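Local coordinates for adhesion and penetration protein autotransporter (Haemophilus influenzae, PDB 3SYJ) that promotes adherence to and invasion of host cells as a self-associating surface autotransporter, and is probably also a serine protease, at residues V512-N517 with G541-T546; I520-G525 with L531-E536. All blocks are in the same frame, centred on the assembly; numbering follows the deposited sequence.

In the fold
Coming from the N terminus, the chain runs along strand 510-514, then leaves the regular coil in a long loop and returns through strands 536-539 and 542-543. Contact 1, between 512-517 and 541-546, closes this whole excursion inside the passenger-domain beta-helix, bringing two walls of the coil together through their buried side chains. Contact 2, between 520-525 and 531-536, closes a smaller loop nested within it, so the two do not cross. Their centres lie about 21 Å apart, yet Asn517 of the first packs against the 531-534 backbone of the second. Contact 1 is buried, whereas contact 2 lies at the surface; Leu531 there also touches Asp90 in the N-terminal peptidase S6 region.

Contact 1. Residues V512-N517 with G541-T546; sequences VTITGN and GWFGET
Phe543 reaches across to Ile514 and Val512, and these three buried residues make up the whole contact. The closer approach is between Ile514 CD1 and Phe543 CZ, 4.1 Å apart; Val512 CG1 lies 4.5 Å from Phe543 CE1. Both aliphatic ends approach the phenyl ring obliquely, near its far end, so neither stacks squarely on it. Ile514 gets there because its CG1 branch lies anti to the carbonyl carbon (chi1 -64°) and then runs on extended (chi2 168°), which puts CD1 at the tip of an outstretched arm. The main chains stay well apart: the nearest CA atoms, of Val512 and Phe543, are 9.2 Å from each other, too far for backbone pairing, and the two segments bury just 97 Å² between them. The close packing round Phe543 comes largely from outside the pair: Ile501 and Leu557 of adjoining strands touch it, and Tyr539, just before it in the chain, meets its ring at about 35°. Backbone hydrogen bonds join Val512 and Ile514 to strand 555-559, and Thr513 to strand 487-489.

The outward-facing residues behave differently. Thr513 and Trp542, each next in sequence to a residue of the buried contact, are partly exposed and do not touch the opposite segment. Trp542 instead packs locally: Thr546 CG2 lies 3.5 Å above the plane of its indole, displaced toward the rim. Farther along, the buried carboxylate of Glu545 is satisfied by Arg479, His504 and the backbone N of Asp547. Apolar side chains from two walls meet in the interior, with each strand paired in parallel to strands of the preceding and following coils and not across the interior, as in the parallel beta-helix of autotransporter passenger domains.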
loop_
_atom_site.group_PDB
_atom_site.type_symbol
_atom_site.label_atom_id
_atom_site.label_comp_id
_atom_site.label_asym_id
_atom_site.label_seq_id
_atom_site.Cartn_x
_atom_site.Cartn_y
_atom_site.Cartn_z
ATOM N N VAL A 512 -5.233 26.284 -26.817
ATOM C CA VAL A 512 -4.330 27.291 -27.350
ATOM C C VAL A 512 -3.068 26.594 -27.832
ATOM O O VAL A 512 -2.407 25.884 -27.074
ATOM C CB VAL A 512 -3.932 28.353 -26.298
ATOM C CG1 VAL A 512 -3.146 29.485 -26.953
ATOM C CG2 VAL A 512 -5.150 28.908 -25.602
ATOM N N THR A 513 -2.740 26.791 -29.100
ATOM C CA THR A 513 -1.501 26.258 -29.642
ATOM C C THR A 513 -0.517 27.404 -29.876
ATOM O O THR A 513 -0.887 28.454 -30.392
ATOM C CB THR A 513 -1.763 25.468 -30.946
ATOM O OG1 THR A 513 -2.728 24.437 -30.686
ATOM C CG2 THR A 513 -0.480 24.838 -31.488
ATOM N N ILE A 514 0.728 27.206 -29.459
ATOM C CA ILE A 514 1.794 28.164 -29.716
ATOM C C ILE A 514 2.845 27.497 -30.596
ATOM O O ILE A 514 3.378 26.443 -30.242
ATOM C CB ILE A 514 2.426 28.665 -28.408
ATOM C CG1 ILE A 514 1.384 29.432 -27.586
ATOM C CG2 ILE A 514 3.622 29.559 -28.698
ATOM C CD1 ILE A 514 1.810 29.717 -26.168
ATOM N N THR A 515 3.119 28.095 -31.755
ATOM C CA THR A 515 4.028 27.491 -32.736
ATOM C C THR A 515 5.394 28.180 -32.837
ATOM O O THR A 515 6.308 27.669 -33.483
ATOM C CB THR A 515 3.392 27.456 -34.139
ATOM O OG1 THR A 515 3.081 28.793 -34.559
ATOM C CG2 THR A 515 2.113 26.624 -34.116
ATOM N N GLY A 516 5.537 29.333 -32.196
ATOM C CA GLY A 516 6.791 30.061 -32.231
ATOM C C GLY A 516 6.909 30.904 -33.485
ATOM O O GLY A 516 6.037 30.865 -34.349
ATOM N N ASN A 517 7.984 31.675 -33.581
ATOM C CA ASN A 517 8.180 32.548 -34.724
ATOM C C ASN A 517 8.391 31.736 -35.993
ATOM O O ASN A 517 9.094 30.723 -35.988
ATOM C CB ASN A 517 9.358 33.498 -34.497
ATOM C CG ASN A 517 9.042 34.586 -33.494
ATOM O OD1 ASN A 517 9.878 34.952 -32.672
ATOM N ND2 ASN A 517 7.827 35.110 -33.555
ATOM N N GLY A 541 2.130 35.854 -18.631
ATOM C CA GLY A 541 0.820 35.795 -18.006
ATOM C C GLY A 541 0.348 34.434 -17.526
ATOM O O GLY A 541 1.152 33.543 -17.224
ATOM N N TRP A 542 -0.977 34.292 -17.456
ATOM C CA TRP A 542 -1.631 33.089 -16.952
ATOM C C TRP A 542 -2.368 32.291 -18.030
ATOM O O TRP A 542 -2.934 32.864 -18.966
ATOM C CB TRP A 542 -2.626 33.448 -15.836
ATOM C CG TRP A 542 -1.968 33.640 -14.515
ATOM C CD1 TRP A 542 -1.426 34.794 -14.031
ATOM C CD2 TRP A 542 -1.762 32.645 -13.510
ATOM N NE1 TRP A 542 -0.895 34.580 -12.788
ATOM C CE2 TRP A 542 -1.087 33.268 -12.442
ATOM C CE3 TRP A 542 -2.080 31.288 -13.409
ATOM C CZ2 TRP A 542 -0.725 32.582 -11.281
ATOM C CZ3 TRP A 542 -1.723 30.604 -12.254
ATOM C CH2 TRP A 542 -1.048 31.253 -11.207
ATOM N N PHE A 543 -2.338 30.967 -17.884
ATOM C CA PHE A 543 -3.215 30.056 -18.619
ATOM C C PHE A 543 -4.154 29.388 -17.630
ATOM O O PHE A 543 -3.721 28.623 -16.774
ATOM C CB PHE A 543 -2.407 28.986 -19.353
ATOM C CG PHE A 543 -1.664 29.504 -20.543
ATOM C CD1 PHE A 543 -2.343 29.839 -21.701
ATOM C CD2 PHE A 543 -0.291 29.658 -20.507
ATOM C CE1 PHE A 543 -1.668 30.323 -22.801
ATOM C CE2 PHE A 543 0.398 30.141 -21.613
ATOM C CZ PHE A 543 -0.292 30.472 -22.761
ATOM N N GLY A 544 -5.440 29.688 -17.731
ATOM C CA GLY A 544 -6.404 29.145 -16.795
ATOM C C GLY A 544 -6.888 30.233 -15.862
ATOM O O GLY A 544 -6.184 31.213 -15.611
ATOM N N GLU A 545 -8.098 30.068 -15.349
ATOM C CA GLU A 545 -8.692 31.060 -14.475
ATOM C C GLU A 545 -8.231 30.838 -13.041
ATOM O O GLU A 545 -8.267 29.715 -12.537
ATOM C CB GLU A 545 -10.215 30.990 -14.561
ATOM C CG GLU A 545 -10.926 31.954 -13.634
ATOM C CD GLU A 545 -10.590 33.403 -13.933
ATOM O OE1 GLU A 545 -10.959 33.894 -15.023
ATOM O OE2 GLU A 545 -9.956 34.050 -13.074
ATOM N N THR A 546 -7.788 31.903 -12.382
ATOM C CA THR A 546 -7.364 31.794 -10.990
ATOM C C THR A 546 -8.450 32.242 -10.014
ATOM O O THR A 546 -8.415 31.882 -8.841
ATOM C CB THR A 546 -6.098 32.619 -10.715
ATOM O OG1 THR A 546 -6.255 33.928 -11.275
ATOM C CG2 THR A 546 -4.876 31.941 -11.328
#

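Contact 2. Residues I520-G525 with L531-E536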
loop_
_atom_site.group_PDB
_atom_site.type_symbol
_atom_site.label_atom_id
_atom_site.label_comp_id
_atom_site.label_asym_id
_atom_site.label_seq_id
_atom_site.Cartn_x
_atom_site.Cartn_y
_atom_site.Cartn_z
ATOM N N ILE A 520 13.596 32.819 -38.248
ATOM C CA ILE A 520 14.604 33.508 -37.451
ATOM C C ILE A 520 15.651 34.163 -38.348
ATOM O O ILE A 520 16.718 34.562 -37.891
ATOM C CB ILE A 520 15.295 32.569 -36.457
ATOM C CG1 ILE A 520 15.834 31.332 -37.179
ATOM C CG2 ILE A 520 14.329 32.175 -35.351
ATOM C CD1 ILE A 520 16.925 30.619 -36.418
ATOM N N VAL A 521 15.342 34.270 -39.631
ATOM C CA VAL A 521 16.192 35.021 -40.540
ATOM C C VAL A 521 15.653 36.442 -40.687
ATOM O O VAL A 521 14.554 36.656 -41.189
ATOM C CB VAL A 521 16.299 34.343 -41.910
ATOM C CG1 VAL A 521 17.116 35.203 -42.859
ATOM C CG2 VAL A 521 16.922 32.962 -41.760
ATOM N N LEU A 522 16.431 37.410 -40.228
ATOM C CA LEU A 522 16.029 38.808 -40.292
ATOM C C LEU A 522 15.632 39.238 -41.688
ATOM O O LEU A 522 16.304 38.901 -42.668
ATOM C CB LEU A 522 17.158 39.692 -39.787
ATOM C CG LEU A 522 17.366 39.499 -38.293
ATOM C CD1 LEU A 522 18.678 40.107 -37.865
ATOM C CD2 LEU A 522 16.192 40.118 -37.545
ATOM N N PRO A 523 14.534 39.998 -41.783
ATOM C CA PRO A 523 14.075 40.567 -43.051
ATOM C C PRO A 523 14.922 41.782 -43.378
ATOM O O PRO A 523 15.911 42.036 -42.694
ATOM C CB PRO A 523 12.654 41.025 -42.728
ATOM C CG PRO A 523 12.688 41.339 -41.273
ATOM C CD PRO A 523 13.704 40.430 -40.644
ATOM N N ASN A 524 14.534 42.530 -44.405
ATOM C CA ASN A 524 15.200 43.785 -44.695
ATOM C C ASN A 524 14.247 44.913 -44.343
ATOM O O ASN A 524 13.272 44.704 -43.622
ATOM C CB ASN A 524 15.651 43.850 -46.161
ATOM C CG ASN A 524 16.766 42.842 -46.483
ATOM O OD1 ASN A 524 17.780 42.769 -45.784
ATOM N ND2 ASN A 524 16.578 42.069 -47.551
ATOM N N GLY A 525 14.527 46.109 -44.828
ATOM C CA GLY A 525 13.667 47.228 -44.535
ATOM C C GLY A 525 14.025 47.898 -43.230
ATOM O O GLY A 525 14.963 47.498 -42.538
ATOM N N LEU A 531 11.251 40.975 -32.185
ATOM C CA LEU A 531 10.540 39.946 -31.421
ATOM C C LEU A 531 10.012 38.824 -32.315
ATOM O O LEU A 531 9.802 37.706 -31.855
ATOM C CB LEU A 531 9.382 40.551 -30.616
ATOM C CG LEU A 531 9.688 41.108 -29.227
ATOM C CD1 LEU A 531 10.667 42.235 -29.339
ATOM C CD2 LEU A 531 8.421 41.597 -28.552
ATOM N N ASP A 532 9.800 39.133 -33.592
ATOM C CA ASP A 532 9.222 38.183 -34.540
ATOM C C ASP A 532 10.262 37.289 -35.204
ATOM O O ASP A 532 9.913 36.414 -35.994
ATOM C CB ASP A 532 8.436 38.927 -35.623
ATOM C CG ASP A 532 7.193 39.604 -35.077
ATOM O OD1 ASP A 532 6.528 39.009 -34.205
ATOM O OD2 ASP A 532 6.870 40.724 -35.521
ATOM N N TYR A 533 11.537 37.498 -34.895
ATOM C CA TYR A 533 12.585 36.764 -35.600
ATOM C C TYR A 533 13.570 36.102 -34.660
ATOM O O TYR A 533 14.678 35.737 -35.062
ATOM C CB TYR A 533 13.295 37.677 -36.601
ATOM C CG TYR A 533 12.323 38.296 -37.574
ATOM C CD1 TYR A 533 11.897 37.600 -38.698
ATOM C CD2 TYR A 533 11.799 39.562 -37.350
ATOM C CE1 TYR A 533 10.993 38.156 -39.587
ATOM C CE2 TYR A 533 10.900 40.129 -38.232
ATOM C CZ TYR A 533 10.499 39.417 -39.349
ATOM O OH TYR A 533 9.603 39.973 -40.227
ATOM N N ARG A 534 13.144 35.928 -33.414
ATOM C CA ARG A 534 13.982 35.328 -32.390
ATOM C C ARG A 534 13.597 33.873 -32.161
ATOM O O ARG A 534 12.464 33.474 -32.414
ATOM C CB ARG A 534 13.859 36.116 -31.085
ATOM C CG ARG A 534 14.544 37.476 -31.119
ATOM C CD ARG A 534 16.058 37.319 -31.138
ATOM N NE ARG A 534 16.557 36.657 -29.933
ATOM C CZ ARG A 534 17.099 37.294 -28.898
ATOM N NH1 ARG A 534 17.212 38.616 -28.917
ATOM N NH2 ARG A 534 17.530 36.611 -27.841
ATOM N N LYS A 535 14.549 33.083 -31.681
ATOM C CA LYS A 535 14.299 31.687 -31.362
ATOM C C LYS A 535 13.468 31.574 -30.094
ATOM O O LYS A 535 12.743 30.599 -29.906
ATOM C CB LYS A 535 15.621 30.931 -31.201
ATOM C CG LYS A 535 16.299 30.620 -32.524
ATOM C CD LYS A 535 17.498 29.701 -32.367
ATOM C CE LYS A 535 18.793 30.470 -32.147
ATOM N NZ LYS A 535 19.965 29.687 -32.667
ATOM N N GLU A 536 13.577 32.584 -29.236
ATOM C CA GLU A 536 12.917 32.585 -27.935
ATOM C C GLU A 536 11.705 33.500 -27.921
ATOM O O GLU A 536 11.791 34.668 -28.312
ATOM C CB GLU A 536 13.882 33.047 -26.844
ATOM C CG GLU A 536 15.206 32.326 -26.831
ATOM C CD GLU A 536 16.221 32.974 -27.751
ATOM O OE1 GLU A 536 15.848 33.916 -28.483
ATOM O OE2 GLU A 536 17.396 32.544 -27.733
HETATM O O HOH W 1 17.342 35.998 -35.464
#
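Ile520 meets Tyr533 mainly through backbone: its CA makes a CA-H...O contact with Tyr533 O at 3.3 Å (angle at H 136°). A water donates to both Ile520 O (2.9 Å) and Tyr533 O (2.7 Å), bridging the two segments. A chi1 of 53° wedges CG1 of Ile520 between N and the carbonyl carbon and leaves CG2 anti to that carbon, where it meets Lys535 CG at 3.8 Å; CD1 also reaches Lys535 CG, across the aliphatic part of a lysine whose NZ pairs with Asp565. At Val521 it is the carbonyl oxygen that nears the ring, obliquely. The CA–CB bond of Leu522 points away, but its end comes nearer, CD2 reaching 3.9 Å from Tyr533 CB. Pro523 lies over the ring: its CD sits 3.5 Å from the Tyr533 ring centroid and only 8° off the normal, a CH-pi interaction, while CG stands over CZ. Both faces of the ring have a neighbour, Pro523 over the centre of one and Asp532 CB, 3.7 Å above the plane, toward the rim of the other. This proline-on-tyrosine CH-pi packing closes a surface loop inserted between strands 510-514 and 536-539 of the beta-helix.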